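Local coordinates for extracellular solute-binding protein (Conexibacter woesei, PDB 4P98) that probably binds a small solute at the outer face of the cell membrane and delivers it to an ABC transporter, at residues Ala22-Gly27 against Glu65-Gln70; Phe125-Tyr130 against Arg276-Thr281; Ala136-Gly141 against Lys168-Arg173; Gln216-Gly221 against Lys237-Thr242. All blocks are in the same frame, centred on the assembly; numbering follows the deposited sequence.

Contact 1 of 4, residues Ala22-Gly27 against Glu65-Gln70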
loop_
_atom_site.group_PDB
_atom_site.type_symbol
_atom_site.label_atom_id
_atom_site.label_comp_id
_atom_site.label_asym_id
_atom_site.label_seq_id
_atom_site.Cartn_x
_atom_site.Cartn_y
_atom_site.Cartn_z
ATOM N N ALA A 22 9.290 6.363 17.047
ATOM C CA ALA A 22 7.870 6.663 17.135
ATOM C C ALA A 22 7.304 6.698 15.729
ATOM O O ALA A 22 7.879 7.354 14.851
ATOM C CB ALA A 22 7.641 8.003 17.825
ATOM N N ILE A 23 6.197 5.978 15.525
ATOM C CA ILE A 23 5.450 6.013 14.272
ATOM C C ILE A 23 4.178 6.815 14.518
ATOM O O ILE A 23 3.391 6.484 15.423
ATOM C CB ILE A 23 5.044 4.610 13.769
ATOM C CG1 ILE A 23 6.210 3.616 13.800
ATOM C CG2 ILE A 23 4.429 4.706 12.383
ATOM C CD1 ILE A 23 7.336 3.886 12.838
ATOM N N ILE A 24 3.989 7.864 13.731
ATOM C CA ILE A 24 2.795 8.699 13.777
ATOM C C ILE A 24 1.992 8.418 12.507
ATOM O O ILE A 24 2.366 8.870 11.433
ATOM C CB ILE A 24 3.162 10.198 13.812
ATOM C CG1 ILE A 24 4.205 10.505 14.898
ATOM C CG2 ILE A 24 1.912 11.048 13.974
ATOM C CD1 ILE A 24 3.840 9.987 16.266
ATOM N N ALA A 25 0.893 7.675 12.641
ATOM C CA ALA A 25 0.118 7.211 11.494
ATOM C C ALA A 25 -1.060 8.119 11.217
ATOM O O ALA A 25 -1.719 8.606 12.147
ATOM C CB ALA A 25 -0.361 5.792 11.709
ATOM N N SER A 26 -1.322 8.319 9.927
ATOM C CA SER A 26 -2.406 9.163 9.453
ATOM C C SER A 26 -3.766 8.601 9.874
ATOM O O SER A 26 -4.646 9.341 10.299
ATOM C CB SER A 26 -2.321 9.259 7.927
ATOM O OG SER A 26 -3.334 10.079 7.385
ATOM N N GLY A 27 -3.915 7.285 9.758
ATOM C CA GLY A 27 -5.170 6.594 10.076
ATOM C C GLY A 27 -5.014 5.511 11.116
ATOM O O GLY A 27 -4.150 5.598 11.981
ATOM N N GLU A 65 1.172 17.706 15.016
ATOM C CA GLU A 65 2.368 18.487 15.309
ATOM C C GLU A 65 2.792 18.429 16.795
ATOM O O GLU A 65 3.948 18.167 17.086
ATOM C CB GLU A 65 2.228 19.922 14.800
ATOM C CG GLU A 65 3.376 20.834 15.184
ATOM C CD GLU A 65 3.294 22.203 14.535
ATOM O OE1 GLU A 65 2.709 22.299 13.445
ATOM O OE2 GLU A 65 3.823 23.179 15.115
ATOM N N PRO A 66 1.862 18.638 17.733
ATOM C CA PRO A 66 2.288 18.513 19.140
ATOM C C PRO A 66 2.742 17.101 19.560
ATOM O O PRO A 66 3.622 16.973 20.406
ATOM C CB PRO A 66 1.056 18.949 19.950
ATOM C CG PRO A 66 0.009 19.359 18.982
ATOM C CD PRO A 66 0.499 19.171 17.577
ATOM N N VAL A 67 2.161 16.055 18.972
ATOM C CA VAL A 67 2.548 14.679 19.285
ATOM C C VAL A 67 3.970 14.429 18.782
ATOM O O VAL A 67 4.804 13.865 19.494
ATOM C CB VAL A 67 1.577 13.659 18.647
ATOM C CG1 VAL A 67 2.094 12.234 18.791
ATOM C CG2 VAL A 67 0.192 13.775 19.263
ATOM N N ILE A 68 4.238 14.852 17.549
ATOM C CA ILE A 68 5.577 14.752 16.972
ATOM C C ILE A 68 6.581 15.523 17.849
ATOM O O ILE A 68 7.641 15.006 18.204
ATOM C CB ILE A 68 5.583 15.272 15.507
ATOM C CG1 ILE A 68 4.772 14.334 14.618
ATOM C CG2 ILE A 68 7.006 15.403 14.979
ATOM C CD1 ILE A 68 4.330 14.960 13.314
ATOM N N ARG A 69 6.234 16.751 18.223
ATOM C CA ARG A 69 7.109 17.574 19.056
ATOM C C ARG A 69 7.431 16.875 20.379
ATOM O O ARG A 69 8.577 16.881 20.826
ATOM C CB ARG A 69 6.478 18.946 19.326
ATOM C CG ARG A 69 7.362 19.865 20.162
ATOM C CD ARG A 69 6.818 21.283 20.279
ATOM N NE ARG A 69 6.782 21.938 18.977
ATOM C CZ ARG A 69 5.691 22.150 18.251
ATOM N NH1 ARG A 69 4.483 21.800 18.697
ATOM N NH2 ARG A 69 5.811 22.738 17.066
ATOM N N GLN A 70 6.413 16.276 20.985
ATOM C CA GLN A 70 6.557 15.607 22.274
ATOM C C GLN A 70 7.517 14.423 22.199
ATOM O O GLN A 70 8.331 14.230 23.095
ATOM C CB GLN A 70 5.178 15.156 22.785
ATOM C CG GLN A 70 5.212 14.341 24.058
ATOM C CD GLN A 70 3.825 14.021 24.588
ATOM O OE1 GLN A 70 2.836 13.997 23.839
ATOM N NE2 GLN A 70 3.745 13.770 25.883
#
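On helix 61-73, which meets Ile-24 through Val-67 and Ile-68, the NH2 of Arg-69 is gripped by two carboxylates. One belongs to Glu-65, a turn earlier on the same helix: Arg-69 NH2 lies 2.8 Å from Glu-65 OE2, with an N-H...O angle of 165°. The other belongs to Glu-96, which makes a second salt bridge. Glu-65 OE2 sits at the edge of the guanidinium, in its plane, and is met on its anti side.

The contact itself is apolar. Helix 61-73 forms a beta-alpha-beta crossover from strand 53-55 to strand 78-82 and packs over the strand between them, 22-25. This is the layered alpha/beta build of a periplasmic binding protein lobe. Backbone hydrogen bonds hold strand 22-25 on either side, to Gln-53 and Arg-55 and to Leu-78 and Val-80. Between 22-27 and 65-70, Ile-24 is the only strand residue that makes contact. Its CG1 stands beside the backbone N (chi1 -50°), which directs the longer branch at the helix. Ile-24 CG1 meets Ile-68 CG1 at 3.9 Å. Ile-68 also packs on Pro-89 and Val-93 of helix 84-94, and Ile-24 also packs on Phe-71 of helix 61-73. The last carbon of the branch, Ile-24 CD1, rests 3.8 Å from CG1 of Val-67.

Contact 2 of 4, residues Phe125-Tyr130 against Arg276-Thr281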
loop_
_atom_site.group_PDB
_atom_site.type_symbol
_atom_site.label_atom_id
_atom_site.label_comp_id
_atom_site.label_asym_id
_atom_site.label_seq_id
_atom_site.Cartn_x
_atom_site.Cartn_y
_atom_site.Cartn_z
ATOM N N PHE A 125 0.552 4.991 -6.938
ATOM C CA PHE A 125 -0.707 4.243 -6.806
ATOM C C PHE A 125 -0.943 3.322 -7.995
ATOM O O PHE A 125 -1.370 2.184 -7.835
ATOM C CB PHE A 125 -1.889 5.206 -6.656
ATOM C CG PHE A 125 -1.931 5.897 -5.326
ATOM C CD1 PHE A 125 -2.366 5.214 -4.201
ATOM C CD2 PHE A 125 -1.538 7.222 -5.199
ATOM C CE1 PHE A 125 -2.406 5.840 -2.964
ATOM C CE2 PHE A 125 -1.579 7.858 -3.966
ATOM C CZ PHE A 125 -2.012 7.162 -2.849
ATOM N N GLY A 126 -0.621 3.817 -9.180
ATOM C CA GLY A 126 -0.761 3.048 -10.411
ATOM C C GLY A 126 -0.059 1.699 -10.364
ATOM O O GLY A 126 -0.521 0.755 -10.990
ATOM N N GLN A 127 1.051 1.610 -9.621
ATOM C CA GLN A 127 1.811 0.355 -9.502
ATOM C C GLN A 127 1.143 -0.704 -8.643
ATOM O O GLN A 127 1.261 -1.891 -8.940
ATOM C CB GLN A 127 3.234 0.600 -9.008
ATOM C CG GLN A 127 4.097 1.218 -10.091
ATOM C CD GLN A 127 5.583 1.005 -9.892
ATOM O OE1 GLN A 127 6.013 0.241 -9.045
ATOM N NE2 GLN A 127 6.373 1.706 -10.681
ATOM N N LEU A 128 0.472 -0.294 -7.576
ATOM C CA LEU A 128 -0.366 -1.221 -6.816
ATOM C C LEU A 128 -1.450 -1.775 -7.723
ATOM O O LEU A 128 -1.714 -2.984 -7.720
ATOM C CB LEU A 128 -1.028 -0.537 -5.625
ATOM C CG LEU A 128 -0.153 0.028 -4.516
ATOM C CD1 LEU A 128 -1.056 0.836 -3.579
ATOM C CD2 LEU A 128 0.566 -1.058 -3.737
ATOM N N GLY A 129 -2.070 -0.903 -8.511
ATOM C CA GLY A 129 -3.080 -1.333 -9.464
ATOM C C GLY A 129 -2.516 -2.314 -10.475
ATOM O O GLY A 129 -3.098 -3.373 -10.718
ATOM N N TYR A 130 -1.357 -1.966 -11.037
ATOM C CA TYR A 130 -0.722 -2.812 -12.042
ATOM C C TYR A 130 -0.464 -4.228 -11.520
ATOM O O TYR A 130 -0.753 -5.192 -12.213
ATOM C CB TYR A 130 0.565 -2.178 -12.572
ATOM C CG TYR A 130 1.074 -2.839 -13.832
ATOM C CD1 TYR A 130 0.672 -2.385 -15.082
ATOM C CD2 TYR A 130 1.934 -3.929 -13.769
ATOM C CE1 TYR A 130 1.136 -2.979 -16.241
ATOM C CE2 TYR A 130 2.411 -4.534 -14.933
ATOM C CZ TYR A 130 2.007 -4.054 -16.160
ATOM O OH TYR A 130 2.446 -4.656 -17.320
ATOM N N ARG A 276 11.089 -4.071 -4.977
ATOM C CA ARG A 276 10.389 -4.825 -3.907
ATOM C C ARG A 276 9.913 -3.937 -2.733
ATOM O O ARG A 276 9.691 -4.414 -1.614
ATOM C CB ARG A 276 11.220 -6.040 -3.455
ATOM C CG ARG A 276 11.535 -6.988 -4.625
ATOM C CD ARG A 276 12.154 -8.320 -4.197
ATOM N NE ARG A 276 11.532 -8.844 -2.982
ATOM C CZ ARG A 276 10.440 -9.611 -2.929
ATOM N NH1 ARG A 276 9.804 -10.000 -4.036
ATOM N NH2 ARG A 276 9.975 -9.993 -1.742
ATOM N N GLY A 277 9.714 -2.649 -3.021
ATOM C CA GLY A 277 9.050 -1.738 -2.094
ATOM C C GLY A 277 7.555 -2.005 -2.113
ATOM O O GLY A 277 6.875 -1.753 -1.125
ATOM N N ILE A 278 7.062 -2.473 -3.257
ATOM C CA ILE A 278 5.707 -2.994 -3.418
ATOM C C ILE A 278 5.819 -4.498 -3.662
ATOM O O ILE A 278 6.512 -4.931 -4.584
ATOM C CB ILE A 278 4.968 -2.349 -4.604
ATOM C CG1 ILE A 278 4.755 -0.856 -4.340
ATOM C CG2 ILE A 278 3.635 -3.053 -4.850
ATOM C CD1 ILE A 278 4.229 -0.078 -5.533
ATOM N N VAL A 279 5.125 -5.279 -2.838
ATOM C CA VAL A 279 5.157 -6.745 -2.918
ATOM C C VAL A 279 3.765 -7.320 -2.679
ATOM O O VAL A 279 2.845 -6.588 -2.331
ATOM C CB VAL A 279 6.104 -7.351 -1.862
ATOM C CG1 VAL A 279 7.546 -6.919 -2.115
ATOM C CG2 VAL A 279 5.685 -6.967 -0.446
ATOM N N LEU A 280 3.629 -8.630 -2.868
ATOM C CA LEU A 280 2.401 -9.341 -2.523
ATOM C C LEU A 280 2.414 -9.815 -1.087
ATOM O O LEU A 280 3.452 -10.159 -0.547
ATOM C CB LEU A 280 2.217 -10.562 -3.427
ATOM C CG LEU A 280 1.955 -10.292 -4.905
ATOM C CD1 LEU A 280 1.804 -11.615 -5.624
ATOM C CD2 LEU A 280 0.745 -9.410 -5.138
ATOM N N THR A 281 1.242 -9.829 -0.456
ATOM C CA THR A 281 1.061 -10.586 0.771
ATOM C C THR A 281 1.192 -12.076 0.435
ATOM O O THR A 281 0.953 -12.472 -0.705
ATOM C CB THR A 281 -0.355 -10.390 1.334
ATOM O OG1 THR A 281 -1.303 -10.630 0.287
ATOM C CG2 THR A 281 -0.531 -8.993 1.873
#
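Ile-278 points at helix 125-137 and touches two successive residues of its first turns. Its two branches divide the work. The longer one puts Ile-278 CD1 3.7 Å from Gln-127 CB. The shorter one puts Ile-278 CG2 3.8 Å from Leu-128 CD2. The Ile-278 and Leu-128 side chains cross at about a right angle. Leu-128 leaves the helix to one side, but its CG lies beside the backbone N (chi1 -63°), and this carries CD2 round to the isoleucine. No hydrogen bond joins the two segments.

Gln-127 is mixed in character. Its CB and the start of its chain give an apolar surface to Ile-278. Beyond CG the chain is extended, and its OE1 accepts a hydrogen bond from Leu-273 N. Ile-278 CD1 lies 4.0 Å from that Gln-127 OE1, so the methyl packs beside the polar end.

The next shell fixes the loop that carries Ile-278. Its backbone is hydrogen-bonded to Ala-272, just after strand 268-271. Its side chain also packs on Leu-131, one helical turn beyond Gln-127. Further along the loop, Thr-281 is hydrogen-bonded to Thr-243.

Helix 125-137 follows the last-but-one strand of the six-stranded sheet, 118-123, and enters the other lobe. Segment 276-281 follows the edge strand 268-271 of that same sheet. The contact thus lies where the chain passes between lobes, consistent with the hinge region of a two-lobed solute-binding protein.

Contact 3 of 4, residues Ala136-Gly141 against Lys168-Arg173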
loop_
_atom_site.group_PDB
_atom_site.type_symbol
_atom_site.label_atom_id
_atom_site.label_comp_id
_atom_site.label_asym_id
_atom_site.label_seq_id
_atom_site.Cartn_x
_atom_site.Cartn_y
_atom_site.Cartn_z
ATOM N N ALA A 136 -4.349 -10.840 -11.499
ATOM C CA ALA A 136 -5.641 -11.237 -12.051
ATOM C C ALA A 136 -5.493 -11.917 -13.416
ATOM O O ALA A 136 -6.161 -12.905 -13.701
ATOM C CB ALA A 136 -6.566 -10.036 -12.168
ATOM N N GLY A 137 -4.620 -11.378 -14.255
ATOM C CA GLY A 137 -4.394 -11.926 -15.582
ATOM C C GLY A 137 -3.545 -13.185 -15.600
ATOM O O GLY A 137 -3.455 -13.845 -16.624
ATOM N N SER A 138 -2.932 -13.524 -14.472
ATOM C CA SER A 138 -2.086 -14.709 -14.361
ATOM C C SER A 138 -2.830 -15.953 -13.871
ATOM O O SER A 138 -2.236 -17.020 -13.782
ATOM C CB SER A 138 -0.924 -14.429 -13.401
ATOM O OG SER A 138 -0.087 -13.408 -13.917
ATOM N N LEU A 139 -4.116 -15.823 -13.550
ATOM C CA LEU A 139 -4.859 -16.907 -12.917
ATOM C C LEU A 139 -5.357 -17.907 -13.953
ATOM O O LEU A 139 -5.320 -17.634 -15.146
ATOM C CB LEU A 139 -6.053 -16.350 -12.136
ATOM C CG LEU A 139 -5.733 -15.325 -11.059
ATOM C CD1 LEU A 139 -7.033 -14.802 -10.456
ATOM C CD2 LEU A 139 -4.825 -15.911 -9.987
ATOM N N ARG A 140 -5.830 -19.060 -13.488
ATOM C CA ARG A 140 -6.314 -20.113 -14.394
ATOM C C ARG A 140 -7.824 -20.058 -14.511
ATOM O O ARG A 140 -8.517 -20.175 -13.503
ATOM C CB ARG A 140 -5.928 -21.493 -13.874
ATOM C CG ARG A 140 -4.480 -21.887 -14.114
ATOM C CD ARG A 140 -4.237 -23.360 -13.786
ATOM N NE ARG A 140 -4.586 -23.672 -12.394
ATOM C CZ ARG A 140 -3.903 -24.492 -11.594
ATOM N NH1 ARG A 140 -2.806 -25.119 -12.018
ATOM N NH2 ARG A 140 -4.321 -24.682 -10.343
ATOM N N GLY A 141 -8.323 -19.882 -15.735
ATOM C CA GLY A 141 -9.754 -19.939 -16.005
ATOM C C GLY A 141 -10.536 -18.687 -15.642
ATOM O O GLY A 141 -11.744 -18.735 -15.514
ATOM N N LYS A 168 -4.327 -6.469 -18.959
ATOM C CA LYS A 168 -4.103 -6.553 -20.399
ATOM C C LYS A 168 -2.740 -7.181 -20.707
ATOM O O LYS A 168 -2.619 -7.948 -21.655
ATOM C CB LYS A 168 -4.206 -5.177 -21.052
ATOM C CG LYS A 168 -4.105 -5.206 -22.569
ATOM C CD LYS A 168 -4.163 -3.806 -23.143
ATOM C CE LYS A 168 -3.926 -3.813 -24.642
ATOM N NZ LYS A 168 -4.004 -2.440 -25.198
ATOM N N ALA A 169 -1.735 -6.871 -19.894
ATOM C CA ALA A 169 -0.392 -7.404 -20.093
ATOM C C ALA A 169 -0.354 -8.907 -19.847
ATOM O O ALA A 169 0.190 -9.652 -20.652
ATOM C CB ALA A 169 0.614 -6.691 -19.198
ATOM N N ALA A 170 -0.937 -9.354 -18.743
ATOM C CA ALA A 170 -0.886 -10.764 -18.386
ATOM C C ALA A 170 -1.925 -11.614 -19.121
ATOM O O ALA A 170 -1.704 -12.808 -19.330
ATOM C CB ALA A 170 -1.024 -10.943 -16.888
ATOM N N ASN A 171 -3.054 -11.015 -19.489
ATOM C CA ASN A 171 -4.118 -11.744 -20.178
ATOM C C ASN A 171 -4.906 -10.809 -21.074
ATOM O O ASN A 171 -5.965 -10.302 -20.677
ATOM C CB ASN A 171 -5.042 -12.424 -19.157
ATOM C CG ASN A 171 -6.082 -13.321 -19.805
ATOM O OD1 ASN A 171 -6.220 -13.374 -21.033
ATOM N ND2 ASN A 171 -6.825 -14.036 -18.974
ATOM N N PRO A 172 -4.411 -10.580 -22.298
ATOM C CA PRO A 172 -5.081 -9.623 -23.173
ATOM C C PRO A 172 -6.471 -10.059 -23.632
ATOM O O PRO A 172 -7.206 -9.240 -24.181
ATOM C CB PRO A 172 -4.123 -9.497 -24.368
ATOM C CG PRO A 172 -3.286 -10.726 -24.336
ATOM C CD PRO A 172 -3.177 -11.128 -22.905
ATOM N N ARG A 173 -6.817 -11.330 -23.414
ATOM C CA ARG A 173 -8.141 -11.860 -23.760
ATOM C C ARG A 173 -9.197 -11.620 -22.674
ATOM O O ARG A 173 -10.386 -11.699 -22.961
ATOM C CB ARG A 173 -8.048 -13.360 -24.057
ATOM C CG ARG A 173 -7.380 -13.684 -25.389
ATOM C CD ARG A 173 -8.382 -13.613 -26.535
ATOM N NE ARG A 173 -7.758 -13.824 -27.843
ATOM C CZ ARG A 173 -8.422 -13.996 -28.987
ATOM N NH1 ARG A 173 -9.753 -13.993 -29.015
ATOM N NH2 ARG A 173 -7.750 -14.177 -30.119
HETATM O O HOH W 1 -7.037 -13.956 -16.068
#
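Van der Waals contact between Gly-137 and the pair Ala-170 and Asn-171 makes up most of this meeting of two helix ends. Ala-170 CB rests against the Gly-137 backbone, 3.6 Å from Gly-137 C. With no side chain on Gly-137, the chains come close: its CA is 4.6 Å from Asn-171 CA. Asn-171 CB packs on Gly-137 O at 3.3 Å. Ser-138 OG touches Ala-170 CB more lightly and is hydrogen-bonded to Phe-134 O of helix 125-137.

No direct hydrogen bond crosses the contact. The carbonyl oxygens of Gly-137 and Ala-170 come near each other, but both are acceptors.

The polar link is a water. It accepts from Asn-171 ND2 at 2.9 Å and lies 2.7 Å from Ala-136 O, to which it can donate. Asn-171 CG is anti to the backbone N (chi1 -174°), which swings the amide towards this water. Asn-171 OD1 receives a weak bond from Arg-173 N.

Asn-171 is the first residue to leave helix 154-170, and Gly-137 lies at the end of helix 125-137. The two C-terminal ends are side by side. Helix 154-170 leads to strand 175-180 and helix 125-137, after a short loop, to 144-149; the two strands are parallel neighbours.

Contact 4 of 4, residues Gln216-Gly221 against Lys237-Thr242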
loop_
_atom_site.group_PDB
_atom_site.type_symbol
_atom_site.label_atom_id
_atom_site.label_comp_id
_atom_site.label_asym_id
_atom_site.label_seq_id
_atom_site.Cartn_x
_atom_site.Cartn_y
_atom_site.Cartn_z
ATOM N N GLN A 216 -17.475 -9.964 1.134
ATOM C CA GLN A 216 -18.751 -10.601 1.451
ATOM C C GLN A 216 -19.463 -11.079 0.196
ATOM O O GLN A 216 -19.980 -12.205 0.147
ATOM C CB GLN A 216 -19.671 -9.626 2.198
ATOM C CG GLN A 216 -19.207 -9.331 3.600
ATOM C CD GLN A 216 -19.512 -10.468 4.561
ATOM O OE1 GLN A 216 -20.497 -11.201 4.391
ATOM N NE2 GLN A 216 -18.676 -10.617 5.580
ATOM N N ALA A 217 -19.517 -10.220 -0.814
ATOM C CA ALA A 217 -20.182 -10.565 -2.064
ATOM C C ALA A 217 -19.493 -11.753 -2.736
ATOM O O ALA A 217 -20.149 -12.635 -3.308
ATOM C CB ALA A 217 -20.199 -9.367 -3.001
ATOM N N ALA A 218 -18.168 -11.747 -2.681
ATOM C CA ALA A 218 -17.362 -12.825 -3.238
ATOM C C ALA A 218 -17.649 -14.167 -2.554
ATOM O O ALA A 218 -17.789 -15.190 -3.218
ATOM C CB ALA A 218 -15.883 -12.480 -3.114
ATOM N N VAL A 219 -17.716 -14.158 -1.230
ATOM C CA VAL A 219 -18.028 -15.373 -0.476
ATOM C C VAL A 219 -19.407 -15.912 -0.892
ATOM O O VAL A 219 -19.572 -17.114 -1.087
ATOM C CB VAL A 219 -17.961 -15.136 1.049
ATOM C CG1 VAL A 219 -18.557 -16.310 1.826
ATOM C CG2 VAL A 219 -16.518 -14.895 1.492
ATOM N N ALA A 220 -20.386 -15.025 -1.040
ATOM C CA ALA A 220 -21.742 -15.442 -1.426
ATOM C C ALA A 220 -21.754 -16.119 -2.806
ATOM O O ALA A 220 -22.523 -17.063 -3.051
ATOM C CB ALA A 220 -22.689 -14.245 -1.401
ATOM N N GLY A 221 -20.884 -15.652 -3.693
ATOM C CA GLY A 221 -20.803 -16.191 -5.051
ATOM C C GLY A 221 -19.654 -17.149 -5.338
ATOM O O GLY A 221 -19.448 -17.522 -6.481
ATOM N N LYS A 237 -11.029 -13.629 4.302
ATOM C CA LYS A 237 -9.590 -13.828 4.076
ATOM C C LYS A 237 -9.338 -15.112 3.298
ATOM O O LYS A 237 -8.447 -15.171 2.458
ATOM C CB LYS A 237 -8.807 -13.824 5.397
ATOM C CG LYS A 237 -8.660 -12.437 6.017
ATOM C CD LYS A 237 -7.520 -12.363 7.028
ATOM C CE LYS A 237 -7.886 -13.053 8.334
ATOM N NZ LYS A 237 -6.794 -12.947 9.344
ATOM N N ALA A 238 -10.150 -16.133 3.545
ATOM C CA ALA A 238 -9.990 -17.412 2.873
ATOM C C ALA A 238 -10.176 -17.341 1.358
ATOM O O ALA A 238 -9.695 -18.205 0.654
ATOM C CB ALA A 238 -10.929 -18.456 3.478
ATOM N N VAL A 239 -10.855 -16.319 0.837
ATOM C CA VAL A 239 -11.020 -16.207 -0.612
ATOM C C VAL A 239 -10.115 -15.132 -1.245
ATOM O O VAL A 239 -10.138 -14.945 -2.442
ATOM C CB VAL A 239 -12.496 -15.991 -1.008
ATOM C CG1 VAL A 239 -13.335 -17.134 -0.451
ATOM C CG2 VAL A 239 -13.025 -14.639 -0.525
ATOM N N ASN A 240 -9.332 -14.436 -0.434
ATOM C CA ASN A 240 -8.407 -13.422 -0.956
ATOM C C ASN A 240 -7.066 -14.058 -1.324
ATOM O O ASN A 240 -6.304 -14.469 -0.453
ATOM C CB ASN A 240 -8.209 -12.297 0.050
ATOM C CG ASN A 240 -7.597 -11.054 -0.581
ATOM O OD1 ASN A 240 -8.211 -10.395 -1.431
ATOM N ND2 ASN A 240 -6.389 -10.717 -0.146
ATOM N N ILE A 241 -6.804 -14.129 -2.620
ATOM C CA ILE A 241 -5.590 -14.745 -3.157
ATOM C C ILE A 241 -4.386 -13.994 -2.625
ATOM O O ILE A 241 -3.498 -14.568 -1.978
ATOM C CB ILE A 241 -5.598 -14.719 -4.691
ATOM C CG1 ILE A 241 -6.724 -15.586 -5.227
ATOM C CG2 ILE A 241 -4.275 -15.246 -5.248
ATOM C CD1 ILE A 241 -7.085 -15.289 -6.669
ATOM N N THR A 242 -4.404 -12.684 -2.833
ATOM C CA THR A 242 -3.313 -11.851 -2.404
ATOM C C THR A 242 -3.723 -10.386 -2.482
ATOM O O THR A 242 -4.761 -10.057 -3.034
ATOM C CB THR A 242 -2.069 -12.099 -3.296
ATOM O OG1 THR A 242 -0.923 -11.430 -2.739
ATOM C CG2 THR A 242 -2.323 -11.628 -4.700
#
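Val-219 and Val-239 meet methyl to methyl, and this is the close part of a small contact. Val-219 CG2 lies 4.0 Å from Val-239 CG2, and the two side chains cross at about a right angle. Ala-218 stands beside them on the helix. Its CB points toward the second segment but comes only to 4.4 Å from Val-239 CG2. One methyl of Val-239 therefore serves both helix residues. With Val-239 CG1 anti to the carbonyl carbon (chi1 -57°), CG2 sits between the backbone N and the carbonyl carbon, and this is the methyl that meets the helix. No hydrogen bond and no charge pair joins the segments.

Away from this point the contact loosens quickly. Gln-216 and Lys-237 turn their CB atoms away from the opposite segment, on the solvent side. Val-219 also packs on Ile-236 of the short helix 234-237, which extends the apolar patch. On the inner side, Ala-218 is buried and packs on Val-223.

Val-239 is held by a type I beta turn from Lys-237 to Asn-240. The turn is closed by Asn-240 N to Lys-237 O, 3.1 Å. Asn-240 OD1 is hydrogen-bonded to Thr-225 OG1 and Val-228 N, which ties the turn to the adjacent strand 225-226 and the loop after it. The turn leads into the weakly bonded strand 240-242, next in the sheet after 225-226. Helix 212-221 is the helix of a beta-alpha-beta unit between the parallel neighbours 205-207 and 225-226, in a Rossmann-like lobe of the periplasmic-binding-protein fold.

From the N terminus, contact 1 closes first, a loop of about 40 residues within the first lobe, where it fixes a helix to the six-stranded sheet. Contact 2 opens later and closes the longest loop, 125-130 to 276-281. Contacts 3 and 4 both lie nested inside it, one after the other, and both belong to the lobe with the five-stranded sheet. Helix 125-137 serves contacts 2 and 3, and Tyr-130 packs on Ala-169 between them. Contacts 2 and 4 meet where Thr-281 O probably bonds Thr-242 OG1. Leu-139 and Ile-241 bring contacts 3 and 4 together. Contact 1 touches none of the others; its centre is about 42 Å from that of contact 3.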